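Local coordinates for protein putative (Helicobacter pylori, PDB 4O8S) that belongs to the nucleotidyltransferase superfamily, in the AbiEii toxin family, and probably transfers nucleotides, at residues N66-H74 against M86-E97. Sequence-based numbering, arbitrary orientation.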
loop_
_atom_site.group_PDB
_atom_site.type_symbol
_atom_site.label_atom_id
_atom_site.label_comp_id
_atom_site.label_asym_id
_atom_site.label_seq_id
_atom_site.Cartn_x
_atom_site.Cartn_y
_atom_site.Cartn_z
ATOM N N ASN A 66 -1.736 -18.256 17.332
ATOM C CA ASN A 66 -2.793 -18.941 18.058
ATOM C C ASN A 66 -4.138 -18.263 17.824
ATOM O O ASN A 66 -4.217 -17.039 17.770
ATOM C CB ASN A 66 -2.449 -18.993 19.545
ATOM C CG ASN A 66 -3.357 -19.929 20.324
ATOM O OD1 ASN A 66 -4.037 -19.510 21.264
ATOM N ND2 ASN A 66 -3.375 -21.203 19.935
ATOM N N GLY A 67 -5.191 -19.055 17.655
ATOM C CA GLY A 67 -6.499 -18.491 17.373
ATOM C C GLY A 67 -6.862 -18.531 15.900
ATOM O O GLY A 67 -8.010 -18.259 15.534
ATOM N N ILE A 68 -5.884 -18.859 15.056
ATOM C CA ILE A 68 -6.116 -18.984 13.614
ATOM C C ILE A 68 -5.867 -20.423 13.183
ATOM O O ILE A 68 -4.879 -21.035 13.608
ATOM C CB ILE A 68 -5.167 -18.065 12.788
ATOM C CG1 ILE A 68 -5.281 -16.603 13.245
ATOM C CG2 ILE A 68 -5.458 -18.204 11.286
ATOM C CD1 ILE A 68 -6.622 -15.951 12.895
ATOM N N ILE A 69 -6.753 -20.968 12.353
ATOM C CA ILE A 69 -6.533 -22.296 11.781
ATOM C C ILE A 69 -6.188 -22.191 10.308
ATOM O O ILE A 69 -6.965 -21.631 9.530
ATOM C CB ILE A 69 -7.772 -23.208 11.894
ATOM C CG1 ILE A 69 -8.106 -23.494 13.360
ATOM C CG2 ILE A 69 -7.531 -24.524 11.144
ATOM C CD1 ILE A 69 -9.069 -22.501 13.979
ATOM N N LEU A 70 -5.032 -22.726 9.927
ATOM C CA LEU A 70 -4.654 -22.790 8.519
ATOM C C LEU A 70 -5.306 -23.984 7.843
ATOM O O LEU A 70 -4.949 -25.140 8.107
ATOM C CB LEU A 70 -3.140 -22.876 8.372
ATOM C CG LEU A 70 -2.610 -22.917 6.936
ATOM C CD1 LEU A 70 -3.176 -21.770 6.087
ATOM C CD2 LEU A 70 -1.087 -22.886 6.954
ATOM N N ASN A 71 -6.271 -23.703 6.977
ATOM C CA ASN A 71 -6.919 -24.754 6.193
ATOM C C ASN A 71 -6.075 -25.233 5.002
ATOM O O ASN A 71 -5.820 -26.436 4.849
ATOM C CB ASN A 71 -8.302 -24.287 5.727
ATOM C CG ASN A 71 -9.292 -24.189 6.876
ATOM O OD1 ASN A 71 -9.049 -24.731 7.956
ATOM N ND2 ASN A 71 -10.409 -23.501 6.652
ATOM N N ASP A 72 -5.633 -24.286 4.173
ATOM C CA ASP A 72 -4.921 -24.608 2.940
ATOM C C ASP A 72 -4.170 -23.387 2.388
ATOM O O ASP A 72 -4.574 -22.243 2.613
ATOM C CB ASP A 72 -5.926 -25.117 1.894
ATOM C CG ASP A 72 -5.257 -25.606 0.618
ATOM O OD1 ASP A 72 -4.262 -26.371 0.716
ATOM O OD2 ASP A 72 -5.728 -25.222 -0.483
ATOM N N ILE A 73 -3.071 -23.630 1.679
ATOM C CA ILE A 73 -2.449 -22.583 0.872
ATOM C C ILE A 73 -2.473 -23.002 -0.592
ATOM O O ILE A 73 -1.750 -23.923 -0.983
ATOM C CB ILE A 73 -0.985 -22.329 1.260
ATOM C CG1 ILE A 73 -0.854 -22.013 2.756
ATOM C CG2 ILE A 73 -0.394 -21.174 0.421
ATOM C CD1 ILE A 73 0.606 -21.848 3.221
ATOM N N HIS A 74 -3.293 -22.330 -1.395
ATOM C CA HIS A 74 -3.335 -22.573 -2.839
ATOM C C HIS A 74 -2.330 -21.689 -3.603
ATOM O O HIS A 74 -2.371 -20.450 -3.515
ATOM C CB HIS A 74 -4.762 -22.371 -3.380
ATOM C CG HIS A 74 -4.879 -22.580 -4.861
ATOM N ND1 HIS A 74 -4.706 -23.814 -5.458
ATOM C CD2 HIS A 74 -5.141 -21.710 -5.868
ATOM C CE1 HIS A 74 -4.855 -23.693 -6.765
ATOM N NE2 HIS A 74 -5.116 -22.426 -7.041
HETATM N N MSE A 86 -3.103 -18.067 -2.270
HETATM C CA MSE A 86 -4.350 -17.854 -1.545
HETATM C C MSE A 86 -4.258 -18.617 -0.234
HETATM O O MSE A 86 -4.301 -19.852 -0.209
HETATM C CB MSE A 86 -5.537 -18.322 -2.378
HETATM C CG MSE A 86 -5.531 -17.698 -3.771
HETATM SE SE MSE A 86 -5.752 -15.750 -3.582
HETATM C CE MSE A 86 -4.816 -15.044 -5.164
ATOM N N VAL A 87 -4.067 -17.880 0.856
ATOM C CA VAL A 87 -3.988 -18.494 2.172
ATOM C C VAL A 87 -5.379 -18.604 2.756
ATOM O O VAL A 87 -6.016 -17.592 3.040
ATOM C CB VAL A 87 -3.099 -17.686 3.120
ATOM C CG1 VAL A 87 -3.145 -18.280 4.511
ATOM C CG2 VAL A 87 -1.666 -17.661 2.589
ATOM N N ARG A 88 -5.860 -19.831 2.927
ATOM C CA ARG A 88 -7.220 -20.035 3.416
ATOM C C ARG A 88 -7.207 -20.490 4.869
ATOM O O ARG A 88 -6.449 -21.388 5.257
ATOM C CB ARG A 88 -7.981 -21.012 2.514
ATOM C CG ARG A 88 -7.785 -20.699 1.035
ATOM C CD ARG A 88 -8.763 -21.440 0.152
ATOM N NE ARG A 88 -8.378 -21.367 -1.258
ATOM C CZ ARG A 88 -8.681 -20.353 -2.070
ATOM N NH1 ARG A 88 -9.369 -19.307 -1.617
ATOM N NH2 ARG A 88 -8.291 -20.383 -3.342
ATOM N N TYR A 89 -8.030 -19.834 5.678
ATOM C CA TYR A 89 -7.925 -19.997 7.122
ATOM C C TYR A 89 -9.264 -19.777 7.792
ATOM O O TYR A 89 -10.179 -19.176 7.207
ATOM C CB TYR A 89 -6.904 -19.008 7.702
ATOM C CG TYR A 89 -7.401 -17.572 7.708
ATOM C CD1 TYR A 89 -7.211 -16.743 6.604
ATOM C CD2 TYR A 89 -8.055 -17.046 8.815
ATOM C CE1 TYR A 89 -7.667 -15.439 6.605
ATOM C CE2 TYR A 89 -8.512 -15.748 8.823
ATOM C CZ TYR A 89 -8.312 -14.947 7.725
ATOM O OH TYR A 89 -8.779 -13.654 7.735
ATOM N N ALA A 90 -9.358 -20.255 9.030
ATOM C CA ALA A 90 -10.506 -19.988 9.891
ATOM C C ALA A 90 -9.973 -19.524 11.242
ATOM O O ALA A 90 -8.750 -19.506 11.462
ATOM C CB ALA A 90 -11.371 -21.241 10.057
ATOM N N THR A 91 -10.880 -19.145 12.140
ATOM C CA THR A 91 -10.487 -18.705 13.478
ATOM C C THR A 91 -11.156 -19.566 14.540
ATOM O O THR A 91 -11.944 -20.457 14.219
ATOM C CB THR A 91 -10.863 -17.229 13.733
ATOM O OG1 THR A 91 -12.289 -17.092 13.779
ATOM C CG2 THR A 91 -10.322 -16.349 12.632
ATOM N N LYS A 92 -10.833 -19.304 15.803
ATOM C CA LYS A 92 -11.544 -19.936 16.905
ATOM C C LYS A 92 -12.905 -19.265 17.054
ATOM O O LYS A 92 -13.891 -19.892 17.448
ATOM C CB LYS A 92 -10.746 -19.820 18.204
ATOM C CG LYS A 92 -9.380 -20.497 18.153
ATOM C CD LYS A 92 -9.468 -21.911 17.583
ATOM C CE LYS A 92 -8.099 -22.585 17.550
ATOM N NZ LYS A 92 -7.508 -22.721 18.913
ATOM N N ASP A 93 -12.945 -17.986 16.699
ATOM C CA ASP A 93 -14.152 -17.177 16.805
ATOM C C ASP A 93 -15.176 -17.553 15.731
ATOM O O ASP A 93 -16.363 -17.229 15.847
ATOM C CB ASP A 93 -13.787 -15.693 16.685
ATOM C CG ASP A 93 -12.592 -15.307 17.554
ATOM O OD1 ASP A 93 -12.175 -16.121 18.409
ATOM O OD2 ASP A 93 -12.072 -14.181 17.386
ATOM N N ASN A 94 -14.706 -18.247 14.695
ATOM C CA ASN A 94 -15.508 -18.517 13.505
ATOM C C ASN A 94 -14.829 -19.553 12.613
ATOM O O ASN A 94 -13.640 -19.425 12.308
ATOM C CB ASN A 94 -15.711 -17.217 12.722
ATOM C CG ASN A 94 -16.761 -17.341 11.643
ATOM O OD1 ASN A 94 -17.005 -18.429 11.121
ATOM N ND2 ASN A 94 -17.389 -16.218 11.295
ATOM N N LYS A 95 -15.580 -20.568 12.189
ATOM C CA LYS A 95 -15.020 -21.620 11.340
ATOM C C LYS A 95 -15.298 -21.396 9.851
ATOM O O LYS A 95 -14.937 -22.225 9.010
ATOM C CB LYS A 95 -15.500 -23.009 11.785
ATOM C CG LYS A 95 -14.874 -23.503 13.099
ATOM C CD LYS A 95 -13.358 -23.287 13.114
ATOM C CE LYS A 95 -12.703 -23.873 14.372
ATOM N NZ LYS A 95 -13.262 -23.323 15.647
ATOM N N GLU A 96 -15.928 -20.270 9.530
ATOM C CA GLU A 96 -16.159 -19.894 8.141
ATOM C C GLU A 96 -14.846 -19.476 7.483
ATOM O O GLU A 96 -14.096 -18.660 8.032
ATOM C CB GLU A 96 -17.182 -18.763 8.051
ATOM C CG GLU A 96 -17.146 -17.989 6.745
ATOM C CD GLU A 96 -18.252 -16.952 6.659
ATOM O OE1 GLU A 96 -19.438 -17.355 6.632
ATOM O OE2 GLU A 96 -17.937 -15.737 6.623
ATOM N N GLU A 97 -14.575 -20.036 6.306
ATOM C CA GLU A 97 -13.270 -19.885 5.663
ATOM C C GLU A 97 -13.042 -18.488 5.092
ATOM O O GLU A 97 -13.868 -17.955 4.354
ATOM C CB GLU A 97 -13.056 -20.954 4.577
ATOM C CG GLU A 97 -11.647 -20.953 3.964
ATOM C CD GLU A 97 -11.336 -22.219 3.166
ATOM O OE1 GLU A 97 -10.828 -23.197 3.766
ATOM O OE2 GLU A 97 -11.583 -22.228 1.935
#
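A classic beta bulge interrupts the antiparallel pairing of strands 68-74 and 86-91: Asn71 and Asp72 both sit opposite Arg88, and the register shifts by one there. Arg88 O takes two bonds, from Asn71 N (2.9 Å) and from Asp72 N (3.2 Å), both donors arriving from the same face of its carbonyl plane. Arg88 N donates to Asp72 O at 2.8 Å, nearly in line with the C=O. Before the bulge Ile69 and Ala90 form a hydrogen-bonded pair, and Lys92 N closes onto Gly67 O; beyond it His74 and Met86, a selenomethionine, bond in both directions.

At the bulge the side chain of Asn71 points toward segment 86-97. Its ND2 donates to Glu97 OE1 (2.9 Å), which accepts on its anti lone pair, the one facing away from the other carboxylate oxygen, with amide and carboxylate planes 50° apart. CG of Glu97 lies anti to the backbone N (chi1 -174°) and the chain runs out extended, which carries the carboxylate to the amide from just before strand 98-106.

Strand 68-75 lies at the edge of the mixed sheet of the nucleotidyltransferase fold, next to strand 82-91, which pairs on its other side with strand 98-106. The face bearing Ile68, Leu70, Ile73, Val87 and Tyr89 packs on helices 56-63 and 4-19. There Ile68 CG2 approaches Tyr89 CD2 obliquely at 3.8 Å, while the tyrosine hydroxyl bonds to His9. The Leu70 and Val87 side chains cross at about a right angle, with CD1 of Leu70 3.8 Å from CG1 of Val87. On the reverse face Ile69 CD1 lies against Lys92 CD (3.7 Å), the lysine chain, bent at chi2 (-48°), passing over Gly67, and Lys95 CE comes within 3.9 Å of that same methyl.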